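PDB 3K9U: spermidine N(1)-acetyltransferase from Thermoplasma acidophilum, which transfers an acetyl group from acetyl-CoA to diamines and polyamines such as spermidine, protecting the cell against polyamine toxicity by regulating their concentration. Local coordinates for residues A70-E79 with R91-T99; L80-L89 with M115-Y126. All coordinates share one frame; numbering follows the deposited sequence.

Contact 1 of 2, residues A70-E79 with R91-T99; sequences ADSTLIGFIE and RLYLKPEYT. With ACO (acetyl coenzyme *a), chain G.
F77 and Y93 form a hydrogen-bonded pair of an antiparallel ladder that runs strand 73-79 past strand 91-94 at 4.6 Å between axes, and K95 N extends it to the carbonyl of I75 at the classic beta bulge where I75 and G76 both face A68. At one end E79 and R91 are joined by a side-on salt bridge: NE of R91 reaches OE1 of E79 at 2.7 Å, and NH1 of R91 reaches OE2 at 3.0 Å. Both nitrogens approach from above the carboxylate plane, the two flat groups standing 47° apart; NH1 also pairs with E53. With its CG between backbone N and carbonyl carbon (chi1 60°), F77 lays its ring across the neighbouring strand, CZ 4.0 Å from Y93 CB and R91 CG at the ring edge. Beyond the bulge, I75 CG2 sits over a face of the Y98 ring in a CH-pi contact, 3.8 Å from the centroid. Strand 91-94 offers acetyl-CoA the edge facing away from strand 73-79, in the strand-like pairing with the pantetheine arm familiar from the GNAT fold: N4P donates to L92 O at 2.7 Å, and L94 N donates to O9P at 3.0 Å. Helix 13-27 packs on the F77 and Y93 side, L107 of helix 103-118 meets I78, L92 and L94 on the other, and strand 63-70 flanks strand 73-83.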
loop_
_atom_site.group_PDB
_atom_site.type_symbol
_atom_site.label_atom_id
_atom_site.label_comp_id
_atom_site.label_asym_id
_atom_site.label_seq_id
_atom_site.Cartn_x
_atom_site.Cartn_y
_atom_site.Cartn_z
ATOM N N ALA A 70 13.028 1.017 9.003
ATOM C CA ALA A 70 13.421 0.574 7.676
ATOM C C ALA A 70 14.628 1.413 7.278
ATOM O O ALA A 70 14.514 2.627 7.062
ATOM C CB ALA A 70 12.281 0.769 6.683
ATOM N N ASP A 71 15.791 0.762 7.250
ATOM C CA ASP A 71 17.059 1.425 6.995
ATOM C C ASP A 71 17.170 2.680 7.861
ATOM O O ASP A 71 17.443 3.777 7.360
ATOM C CB ASP A 71 17.191 1.760 5.487
ATOM C CG ASP A 71 16.948 0.523 4.576
ATOM O OD1 ASP A 71 17.670 -0.497 4.727
ATOM O OD2 ASP A 71 16.028 0.565 3.716
ATOM N N SER A 72 16.935 2.506 9.164
ATOM C CA SER A 72 17.112 3.564 10.174
ATOM C C SER A 72 16.005 4.645 10.260
ATOM O O SER A 72 16.082 5.543 11.093
ATOM C CB SER A 72 18.475 4.248 10.001
ATOM O OG SER A 72 18.370 5.462 9.261
ATOM N N THR A 73 14.987 4.562 9.404
ATOM C CA THR A 73 13.875 5.512 9.421
ATOM C C THR A 73 12.701 4.798 10.103
ATOM O O THR A 73 12.355 3.692 9.708
ATOM C CB THR A 73 13.499 5.937 7.981
ATOM O OG1 THR A 73 14.670 6.455 7.316
ATOM C CG2 THR A 73 12.376 6.986 7.989
ATOM N N LEU A 74 12.115 5.422 11.126
ATOM C CA LEU A 74 10.925 4.883 11.800
ATOM C C LEU A 74 9.740 4.848 10.826
ATOM O O LEU A 74 9.329 5.892 10.333
ATOM C CB LEU A 74 10.552 5.712 13.052
ATOM C CG LEU A 74 9.379 5.129 13.867
ATOM C CD1 LEU A 74 9.800 3.856 14.623
ATOM C CD2 LEU A 74 8.826 6.127 14.855
ATOM N N ILE A 75 9.180 3.668 10.545
ATOM C CA ILE A 75 8.016 3.620 9.662
ATOM C C ILE A 75 6.776 2.926 10.250
ATOM O O ILE A 75 5.804 2.696 9.537
ATOM C CB ILE A 75 8.352 3.022 8.296
ATOM C CG1 ILE A 75 9.021 1.631 8.399
ATOM C CG2 ILE A 75 9.274 4.007 7.487
ATOM C CD1 ILE A 75 8.111 0.433 8.904
ATOM N N GLY A 76 6.815 2.550 11.528
ATOM C CA GLY A 76 5.677 1.868 12.153
ATOM C C GLY A 76 5.946 1.640 13.624
ATOM O O GLY A 76 7.091 1.805 14.084
ATOM N N PHE A 77 4.915 1.276 14.374
ATOM C CA PHE A 77 5.102 0.976 15.789
ATOM C C PHE A 77 4.004 0.099 16.334
ATOM O O PHE A 77 2.989 -0.042 15.715
ATOM C CB PHE A 77 5.135 2.279 16.594
ATOM C CG PHE A 77 3.866 3.098 16.471
ATOM C CD1 PHE A 77 3.704 4.017 15.428
ATOM C CD2 PHE A 77 2.831 2.933 17.357
ATOM C CE1 PHE A 77 2.529 4.767 15.297
ATOM C CE2 PHE A 77 1.657 3.680 17.231
ATOM C CZ PHE A 77 1.512 4.605 16.196
ATOM N N ILE A 78 4.210 -0.444 17.526
ATOM C CA ILE A 78 3.229 -1.277 18.175
ATOM C C ILE A 78 3.237 -0.960 19.660
ATOM O O ILE A 78 4.288 -0.658 20.220
ATOM C CB ILE A 78 3.517 -2.779 17.921
ATOM C CG1 ILE A 78 2.291 -3.622 18.285
ATOM C CG2 ILE A 78 4.780 -3.224 18.674
ATOM C CD1 ILE A 78 2.441 -5.169 18.059
ATOM N N GLU A 79 2.059 -0.983 20.283
ATOM C CA GLU A 79 1.916 -0.754 21.711
ATOM C C GLU A 79 1.073 -1.871 22.315
ATOM O O GLU A 79 -0.019 -2.136 21.846
ATOM C CB GLU A 79 1.258 0.611 22.001
ATOM C CG GLU A 79 1.191 0.958 23.547
ATOM C CD GLU A 79 0.578 2.332 23.875
ATOM O OE1 GLU A 79 -0.591 2.609 23.485
ATOM O OE2 GLU A 79 1.272 3.145 24.537
ATOM N N ARG A 91 -2.329 -0.765 19.886
ATOM C CA ARG A 91 -1.906 0.119 18.798
ATOM C C ARG A 91 -0.937 -0.593 17.841
ATOM O O ARG A 91 0.069 -1.143 18.288
ATOM C CB ARG A 91 -1.189 1.311 19.450
ATOM C CG ARG A 91 -1.637 2.650 19.006
ATOM C CD ARG A 91 -1.928 3.629 20.133
ATOM N NE ARG A 91 -0.893 3.892 21.146
ATOM C CZ ARG A 91 -0.299 5.073 21.390
ATOM N NH1 ARG A 91 0.542 5.181 22.414
ATOM N NH2 ARG A 91 -0.498 6.153 20.624
ATOM N N LEU A 92 -1.221 -0.546 16.541
ATOM C CA LEU A 92 -0.295 -1.054 15.528
ATOM C C LEU A 92 -0.537 -0.376 14.208
ATOM O O LEU A 92 -1.555 -0.617 13.557
ATOM C CB LEU A 92 -0.460 -2.570 15.356
ATOM C CG LEU A 92 0.336 -3.298 14.288
ATOM C CD1 LEU A 92 1.773 -3.022 14.480
ATOM C CD2 LEU A 92 0.073 -4.798 14.361
ATOM N N TYR A 93 0.419 0.453 13.812
ATOM C CA TYR A 93 0.271 1.303 12.643
ATOM C C TYR A 93 1.595 1.404 11.890
ATOM O O TYR A 93 2.626 1.640 12.503
ATOM C CB TYR A 93 -0.202 2.713 13.061
ATOM C CG TYR A 93 -1.608 2.747 13.600
ATOM C CD1 TYR A 93 -2.699 2.789 12.741
ATOM C CD2 TYR A 93 -1.853 2.695 14.968
ATOM C CE1 TYR A 93 -3.987 2.791 13.219
ATOM C CE2 TYR A 93 -3.148 2.699 15.460
ATOM C CZ TYR A 93 -4.206 2.761 14.585
ATOM O OH TYR A 93 -5.493 2.767 15.059
ATOM N N LEU A 94 1.538 1.233 10.567
ATOM C CA LEU A 94 2.653 1.472 9.666
ATOM C C LEU A 94 2.299 2.611 8.713
ATOM O O LEU A 94 1.105 2.831 8.420
ATOM C CB LEU A 94 2.900 0.258 8.791
ATOM C CG LEU A 94 3.053 -1.083 9.496
ATOM C CD1 LEU A 94 3.293 -2.252 8.463
ATOM C CD2 LEU A 94 4.172 -0.983 10.534
ATOM N N LYS A 95 3.336 3.265 8.173
ATOM C CA LYS A 95 3.190 4.106 6.992
ATOM C C LYS A 95 2.564 3.284 5.887
ATOM O O LYS A 95 2.998 2.156 5.640
ATOM C CB LYS A 95 4.533 4.623 6.481
ATOM C CG LYS A 95 5.081 5.844 7.169
ATOM C CD LYS A 95 6.317 6.443 6.376
ATOM C CE LYS A 95 5.978 7.475 5.225
ATOM N NZ LYS A 95 6.122 6.967 3.786
ATOM N N PRO A 96 1.569 3.854 5.182
ATOM C CA PRO A 96 0.823 3.074 4.175
ATOM C C PRO A 96 1.682 2.410 3.126
ATOM O O PRO A 96 1.405 1.270 2.713
ATOM C CB PRO A 96 -0.099 4.107 3.538
ATOM C CG PRO A 96 -0.291 5.134 4.664
ATOM C CD PRO A 96 0.994 5.197 5.401
ATOM N N GLU A 97 2.734 3.088 2.701
ATOM C CA GLU A 97 3.562 2.564 1.614
ATOM C C GLU A 97 4.509 1.444 2.089
ATOM O O GLU A 97 5.163 0.835 1.259
ATOM C CB GLU A 97 4.289 3.687 0.808
ATOM C CG GLU A 97 4.829 4.849 1.610
ATOM C CD GLU A 97 3.765 5.944 1.880
ATOM O OE1 GLU A 97 3.366 6.652 0.904
ATOM O OE2 GLU A 97 3.335 6.097 3.051
ATOM N N TYR A 98 4.552 1.195 3.405
ATOM C CA TYR A 98 5.319 0.113 4.007
ATOM C C TYR A 98 4.434 -1.058 4.442
ATOM O O TYR A 98 4.953 -1.995 5.012
ATOM C CB TYR A 98 6.123 0.619 5.222
ATOM C CG TYR A 98 7.327 1.417 4.786
ATOM C CD1 TYR A 98 8.549 0.785 4.568
ATOM C CD2 TYR A 98 7.235 2.780 4.502
ATOM C CE1 TYR A 98 9.674 1.499 4.117
ATOM C CE2 TYR A 98 8.369 3.502 4.038
ATOM C CZ TYR A 98 9.572 2.839 3.865
ATOM O OH TYR A 98 10.694 3.476 3.434
ATOM N N THR A 99 3.123 -1.006 4.149
ATOM C CA THR A 99 2.215 -2.122 4.467
ATOM C C THR A 99 2.373 -3.245 3.451
ATOM O O THR A 99 2.944 -3.037 2.410
ATOM C CB THR A 99 0.733 -1.709 4.462
ATOM O OG1 THR A 99 0.370 -1.213 3.154
ATOM C CG2 THR A 99 0.453 -0.631 5.567
HETATM N N1A ACO G . -4.167 -3.305 1.519
HETATM C C2A ACO G . -5.055 -4.266 1.873
HETATM N N3A ACO G . -4.774 -5.205 2.794
HETATM C C4A ACO G . -3.599 -5.218 3.449
HETATM C C5A ACO G . -2.622 -4.191 3.095
HETATM C C6A ACO G . -2.977 -3.192 2.075
HETATM N N6A ACO G . -2.117 -2.216 1.691
HETATM N N7A ACO G . -1.558 -4.407 3.847
HETATM C C8A ACO G . -1.817 -5.484 4.606
HETATM N N9A ACO G . -3.049 -5.969 4.397
HETATM C C1B ACO G . -3.602 -7.181 5.084
HETATM C C2B ACO G . -4.097 -8.278 4.139
HETATM O O2B ACO G . -5.112 -9.104 4.768
HETATM C C3B ACO G . -2.878 -9.112 3.874
HETATM O O3B ACO G . -3.226 -10.455 3.486
HETATM P P3B ACO G . -3.297 -10.764 1.883
HETATM O O7A ACO G . -1.872 -10.890 1.526
HETATM O O8A ACO G . -3.997 -9.545 1.294
HETATM O O9A ACO G . -4.125 -12.038 1.895
HETATM C C4B ACO G . -2.072 -8.987 5.154
HETATM O O4B ACO G . -2.571 -7.828 5.836
HETATM C C5B ACO G . -0.584 -8.828 4.922
HETATM O O5B ACO G . 0.171 -9.149 6.100
HETATM P P1A ACO G . 1.436 -8.257 6.547
HETATM O O1A ACO G . 2.301 -7.927 5.339
HETATM O O2A ACO G . 2.092 -8.885 7.748
HETATM O O3A ACO G . 0.639 -6.920 7.013
HETATM P P2A ACO G . 1.377 -5.502 7.305
HETATM O O4A ACO G . 0.818 -4.526 6.297
HETATM O O5A ACO G . 2.880 -5.695 7.469
HETATM O O6A ACO G . 0.806 -5.120 8.738
HETATM C CBP ACO G . -1.032 -3.780 9.460
HETATM C CCP ACO G . -0.588 -5.164 9.022
HETATM C CDP ACO G . -2.498 -3.817 9.846
HETATM C CEP ACO G . -0.210 -3.422 10.695
HETATM C CAP ACO G . -0.773 -2.743 8.342
HETATM O OAP ACO G . -1.399 -3.120 7.109
HETATM C C9P ACO G . -1.217 -1.352 8.698
HETATM O O9P ACO G . -0.496 -0.649 9.382
HETATM N N8P ACO G . -2.397 -0.982 8.259
HETATM C C7P ACO G . -3.019 0.285 8.568
HETATM C C6P ACO G . -3.263 0.538 10.048
HETATM C C5P ACO G . -4.126 -0.495 10.740
HETATM O O5P ACO G . -5.144 -0.946 10.235
HETATM N N4P ACO G . -3.736 -0.850 11.967
HETATM C C3P ACO G . -4.536 -1.737 12.809
HETATM C C2P ACO G . -5.471 -0.916 13.684
HETATM S S1P ACO G . -6.268 -1.893 14.923
HETATM C C ACO G . -5.290 -1.699 16.290
HETATM O O ACO G . -4.364 -0.898 16.238
HETATM C CH3 ACO G . -5.569 -2.471 17.566
#

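Contact 2 of 2, residues L80-L89 with M115-Y126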
loop_
_atom_site.group_PDB
_atom_site.type_symbol
_atom_site.label_atom_id
_atom_site.label_comp_id
_atom_site.label_asym_id
_atom_site.label_seq_id
_atom_site.Cartn_x
_atom_site.Cartn_y
_atom_site.Cartn_z
ATOM N N LEU A 80 1.584 -2.515 23.354
ATOM C CA LEU A 80 0.793 -3.472 24.133
ATOM C C LEU A 80 0.941 -3.275 25.631
ATOM O O LEU A 80 2.026 -2.957 26.089
ATOM C CB LEU A 80 1.198 -4.910 23.819
ATOM C CG LEU A 80 1.361 -5.304 22.368
ATOM C CD1 LEU A 80 2.810 -5.156 21.993
ATOM C CD2 LEU A 80 0.882 -6.745 22.216
ATOM N N LYS A 81 -0.142 -3.482 26.378
ATOM C CA LYS A 81 -0.130 -3.456 27.840
ATOM C C LYS A 81 -0.403 -4.846 28.411
ATOM O O LYS A 81 -1.307 -5.572 27.952
ATOM C CB LYS A 81 -1.190 -2.503 28.405
ATOM C CG LYS A 81 -0.659 -1.170 29.018
ATOM C CD LYS A 81 -0.938 0.073 28.119
ATOM C CE LYS A 81 -0.184 1.333 28.577
ATOM N NZ LYS A 81 -0.964 2.629 28.413
ATOM N N ILE A 82 0.363 -5.206 29.435
ATOM C CA ILE A 82 0.095 -6.428 30.166
ATOM C C ILE A 82 -0.446 -6.073 31.516
ATOM O O ILE A 82 0.196 -5.320 32.240
ATOM C CB ILE A 82 1.372 -7.260 30.330
ATOM C CG1 ILE A 82 1.825 -7.743 28.941
ATOM C CG2 ILE A 82 1.172 -8.406 31.419
ATOM C CD1 ILE A 82 3.306 -7.999 28.811
ATOM N N ILE A 83 -1.617 -6.628 31.847
ATOM C CA ILE A 83 -2.274 -6.468 33.146
ATOM C C ILE A 83 -2.830 -7.804 33.591
ATOM O O ILE A 83 -3.410 -8.530 32.793
ATOM C CB ILE A 83 -3.491 -5.531 33.075
ATOM C CG1 ILE A 83 -3.102 -4.149 32.577
ATOM C CG2 ILE A 83 -4.157 -5.404 34.459
ATOM C CD1 ILE A 83 -4.285 -3.369 32.069
ATOM N N ALA A 84 -2.697 -8.097 34.875
ATOM C CA ALA A 84 -3.030 -9.402 35.409
ATOM C C ALA A 84 -2.563 -10.509 34.475
ATOM O O ALA A 84 -3.323 -11.444 34.209
ATOM C CB ALA A 84 -4.554 -9.514 35.636
ATOM N N ASN A 85 -1.353 -10.378 33.930
ATOM C CA ASN A 85 -0.770 -11.426 33.085
ATOM C C ASN A 85 -1.554 -11.721 31.777
ATOM O O ASN A 85 -1.389 -12.779 31.186
ATOM C CB ASN A 85 -0.601 -12.700 33.938
ATOM C CG ASN A 85 0.506 -13.625 33.442
ATOM O OD1 ASN A 85 0.981 -13.523 32.305
ATOM N ND2 ASN A 85 0.912 -14.544 34.301
ATOM N N LYS A 86 -2.387 -10.779 31.325
ATOM C CA LYS A 86 -3.038 -10.837 30.015
ATOM C C LYS A 86 -2.573 -9.628 29.201
ATOM O O LYS A 86 -2.296 -8.570 29.772
ATOM C CB LYS A 86 -4.560 -10.753 30.156
ATOM C CG LYS A 86 -5.235 -11.888 30.935
ATOM C CD LYS A 86 -6.714 -11.975 30.509
ATOM C CE LYS A 86 -7.592 -12.676 31.516
ATOM N NZ LYS A 86 -8.911 -13.131 30.925
ATOM N N ALA A 87 -2.478 -9.775 27.891
ATOM C CA ALA A 87 -1.994 -8.695 27.036
ATOM C C ALA A 87 -3.145 -7.958 26.343
ATOM O O ALA A 87 -4.138 -8.564 25.939
ATOM C CB ALA A 87 -1.027 -9.239 25.996
ATOM N N GLU A 88 -3.015 -6.652 26.192
ATOM C CA GLU A 88 -3.899 -5.928 25.294
ATOM C C GLU A 88 -3.036 -5.267 24.212
ATOM O O GLU A 88 -2.043 -4.582 24.513
ATOM C CB GLU A 88 -4.798 -4.916 26.008
ATOM C CG GLU A 88 -5.623 -4.147 24.952
ATOM C CD GLU A 88 -6.907 -3.470 25.421
ATOM O OE1 GLU A 88 -7.109 -3.239 26.616
ATOM O OE2 GLU A 88 -7.713 -3.138 24.533
ATOM N N LEU A 89 -3.378 -5.545 22.960
ATOM C CA LEU A 89 -2.720 -4.925 21.826
ATOM C C LEU A 89 -3.466 -3.624 21.560
ATOM O O LEU A 89 -4.607 -3.627 21.096
ATOM C CB LEU A 89 -2.752 -5.854 20.606
ATOM C CG LEU A 89 -1.760 -5.530 19.472
ATOM C CD1 LEU A 89 -1.736 -6.657 18.400
ATOM C CD2 LEU A 89 -2.087 -4.185 18.818
ATOM N N MET A 115 5.993 -11.559 25.247
ATOM C CA MET A 115 4.873 -12.189 25.951
ATOM C C MET A 115 5.208 -13.629 26.340
ATOM O O MET A 115 4.966 -14.064 27.479
ATOM C CB MET A 115 3.602 -12.156 25.082
ATOM C CG MET A 115 2.975 -10.732 24.963
ATOM S SD MET A 115 1.633 -10.585 23.751
ATOM C CE MET A 115 2.453 -9.930 22.319
ATOM N N LYS A 116 5.806 -14.356 25.402
ATOM C CA LYS A 116 6.185 -15.762 25.641
ATOM C C LYS A 116 7.138 -15.910 26.822
ATOM O O LYS A 116 6.915 -16.753 27.679
ATOM C CB LYS A 116 6.829 -16.349 24.396
ATOM C CG LYS A 116 7.079 -17.852 24.422
ATOM C CD LYS A 116 7.735 -18.291 23.094
ATOM C CE LYS A 116 7.320 -19.688 22.684
ATOM N NZ LYS A 116 7.729 -20.649 23.699
ATOM N N LYS A 117 8.193 -15.101 26.869
ATOM C CA LYS A 117 9.144 -15.159 27.988
ATOM C C LYS A 117 8.514 -14.747 29.337
ATOM O O LYS A 117 8.949 -15.217 30.398
ATOM C CB LYS A 117 10.433 -14.356 27.698
ATOM C CG LYS A 117 10.254 -12.832 27.560
ATOM C CD LYS A 117 11.580 -12.029 27.768
ATOM C CE LYS A 117 11.330 -10.501 27.885
ATOM N NZ LYS A 117 12.452 -9.663 27.317
ATOM N N LYS A 118 7.489 -13.891 29.288
ATOM C CA LYS A 118 6.741 -13.491 30.496
ATOM C C LYS A 118 5.689 -14.506 30.915
ATOM O O LYS A 118 5.258 -14.500 32.066
ATOM C CB LYS A 118 6.084 -12.121 30.306
ATOM C CG LYS A 118 7.094 -11.002 30.360
ATOM C CD LYS A 118 6.502 -9.645 30.020
ATOM C CE LYS A 118 7.596 -8.578 30.058
ATOM N NZ LYS A 118 8.608 -8.825 31.186
ATOM N N GLY A 119 5.280 -15.376 29.991
ATOM C CA GLY A 119 4.278 -16.396 30.271
ATOM C C GLY A 119 2.848 -15.968 29.959
ATOM O O GLY A 119 1.909 -16.590 30.442
ATOM N N ILE A 120 2.671 -14.930 29.139
ATOM C CA ILE A 120 1.325 -14.430 28.810
ATOM C C ILE A 120 0.670 -15.447 27.900
ATOM O O ILE A 120 1.274 -15.867 26.918
ATOM C CB ILE A 120 1.346 -13.019 28.121
ATOM C CG1 ILE A 120 1.605 -11.910 29.143
ATOM C CG2 ILE A 120 0.002 -12.707 27.443
ATOM C CD1 ILE A 120 2.892 -12.003 29.848
ATOM N N LEU A 121 -0.550 -15.856 28.227
ATOM C CA LEU A 121 -1.226 -16.912 27.475
ATOM C C LEU A 121 -2.438 -16.405 26.680
ATOM O O LEU A 121 -3.141 -17.212 26.047
ATOM C CB LEU A 121 -1.635 -18.075 28.403
ATOM C CG LEU A 121 -0.505 -18.876 29.087
ATOM C CD1 LEU A 121 -1.092 -19.838 30.090
ATOM C CD2 LEU A 121 0.378 -19.626 28.068
ATOM N N GLU A 122 -2.650 -15.085 26.664
ATOM C CA GLU A 122 -3.800 -14.491 25.985
ATOM C C GLU A 122 -3.551 -13.017 25.646
ATOM O O GLU A 122 -2.979 -12.267 26.451
ATOM C CB GLU A 122 -5.015 -14.610 26.892
ATOM C CG GLU A 122 -6.359 -14.199 26.304
ATOM C CD GLU A 122 -7.527 -14.757 27.139
ATOM O OE1 GLU A 122 -8.588 -15.111 26.569
ATOM O OE2 GLU A 122 -7.366 -14.883 28.370
ATOM N N CYS A 123 -4.004 -12.619 24.457
ATOM C CA CYS A 123 -3.888 -11.266 23.964
ATOM C C CYS A 123 -5.209 -10.835 23.368
ATOM O O CYS A 123 -5.771 -11.555 22.553
ATOM C CB CYS A 123 -2.804 -11.190 22.893
ATOM S SG CYS A 123 -2.526 -9.494 22.299
ATOM N N ARG A 124 -5.719 -9.669 23.761
ATOM C CA ARG A 124 -6.950 -9.153 23.163
ATOM C C ARG A 124 -6.721 -7.838 22.477
ATOM O O ARG A 124 -5.722 -7.172 22.717
ATOM C CB ARG A 124 -8.094 -9.044 24.190
ATOM C CG ARG A 124 -7.774 -8.295 25.463
ATOM C CD ARG A 124 -8.783 -8.579 26.600
ATOM N NE ARG A 124 -9.819 -7.548 26.653
ATOM C CZ ARG A 124 -11.055 -7.676 26.174
ATOM N NH1 ARG A 124 -11.452 -8.819 25.607
ATOM N NH2 ARG A 124 -11.906 -6.647 26.270
ATOM N N LEU A 125 -7.640 -7.475 21.593
ATOM C CA LEU A 125 -7.536 -6.225 20.875
ATOM C C LEU A 125 -8.900 -5.763 20.390
ATOM O O LEU A 125 -9.813 -6.576 20.234
ATOM C CB LEU A 125 -6.562 -6.375 19.708
ATOM C CG LEU A 125 -6.947 -7.305 18.540
ATOM C CD1 LEU A 125 -7.868 -6.584 17.515
ATOM C CD2 LEU A 125 -5.734 -7.897 17.844
ATOM N N TYR A 126 -9.032 -4.450 20.160
ATOM C CA TYR A 126 -10.207 -3.888 19.516
ATOM C C TYR A 126 -9.779 -3.396 18.127
ATOM O O TYR A 126 -8.780 -2.708 17.984
ATOM C CB TYR A 126 -10.763 -2.698 20.331
ATOM C CG TYR A 126 -11.304 -3.032 21.725
ATOM C CD1 TYR A 126 -12.622 -2.742 22.081
ATOM C CD2 TYR A 126 -10.492 -3.615 22.676
ATOM C CE1 TYR A 126 -13.124 -3.039 23.372
ATOM C CE2 TYR A 126 -10.967 -3.906 23.952
ATOM C CZ TYR A 126 -12.283 -3.635 24.299
ATOM O OH TYR A 126 -12.701 -3.970 25.575
HETATM O O HOH W 1 -7.071 -2.688 21.403
#
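The carboxylate of E88 and the ring of Y126 meet obliquely, their planes 25° apart, with OE2 of E88 3.4 Å from CD2 of Y126. Extended from a CG anti to the backbone N (chi1 176°), the E88 chain takes OE2 to a water that also donates to L89 O, at 2.7 Å, and accepts from Y126 N, and so links the two strands. Strands 86-89 and 122-126 run parallel, 4.5 Å apart and crossing at -28°; A87 N, R124 N and L89 N donate in turn to E122 O, A87 O and R124 O. They are the two strands of a beta-alpha-beta unit whose helix, 103-118, ends here in a Schellman motif with G119 at positive phi. In the GNAT fold this parallel pair is the one that splays apart to admit acetyl-CoA, and L89 and Y126 line the acetyl-CoA pocket. Opposite the E88 and R124 side, A87, L89 and C123 share the other face of the sheet, where SG of C123 lies against the CB atoms of A87 and L89; of the helix end, SD of M115 comes within 3.7 Å of CB of A87, and CE of M115 is 3.6 Å from CD2 of L80. I120 fills the bend before strand 122-126, CG2 being 3.9 Å from CB of A87 while CD1 turns to I82 and to OD1 of N85, a buried oxygen with no polar partner. Replacing I120 by an alanine would probably open a gap between A87 and I82 and leave the N85 amide freer to turn. At the exposed margin, the extended chains of K86 and E122 run alongside each other in the same direction and meet in a weak salt bridge, NZ of K86 3.5 Å from OE2 of E122.

Overall arrangement
From the N terminus, the chain enters contact 1 at residues 70-79 and runs straight on along strand 73-83 into residues 80-89 of contact 2. The turn at 83-86 sends it back along strand 86-94, and residues 91-99 then close contact 1 as a local hairpin. Helix 103-118 brings the chain back, and its last turn with the strand after it, residues 115-126, closes contact 2 through a longer crossover connection that leaves strands 86-94 and 122-128 parallel. The segments alternate, so the contacts cross rather than nest. Their centres lie 21 Å apart, on opposite sides of the chain's centre, yet they share both hairpin strands. Together they tie three successive neighbours of the sheet, 73-83, 86-94 and 122-128, to the intervening helix.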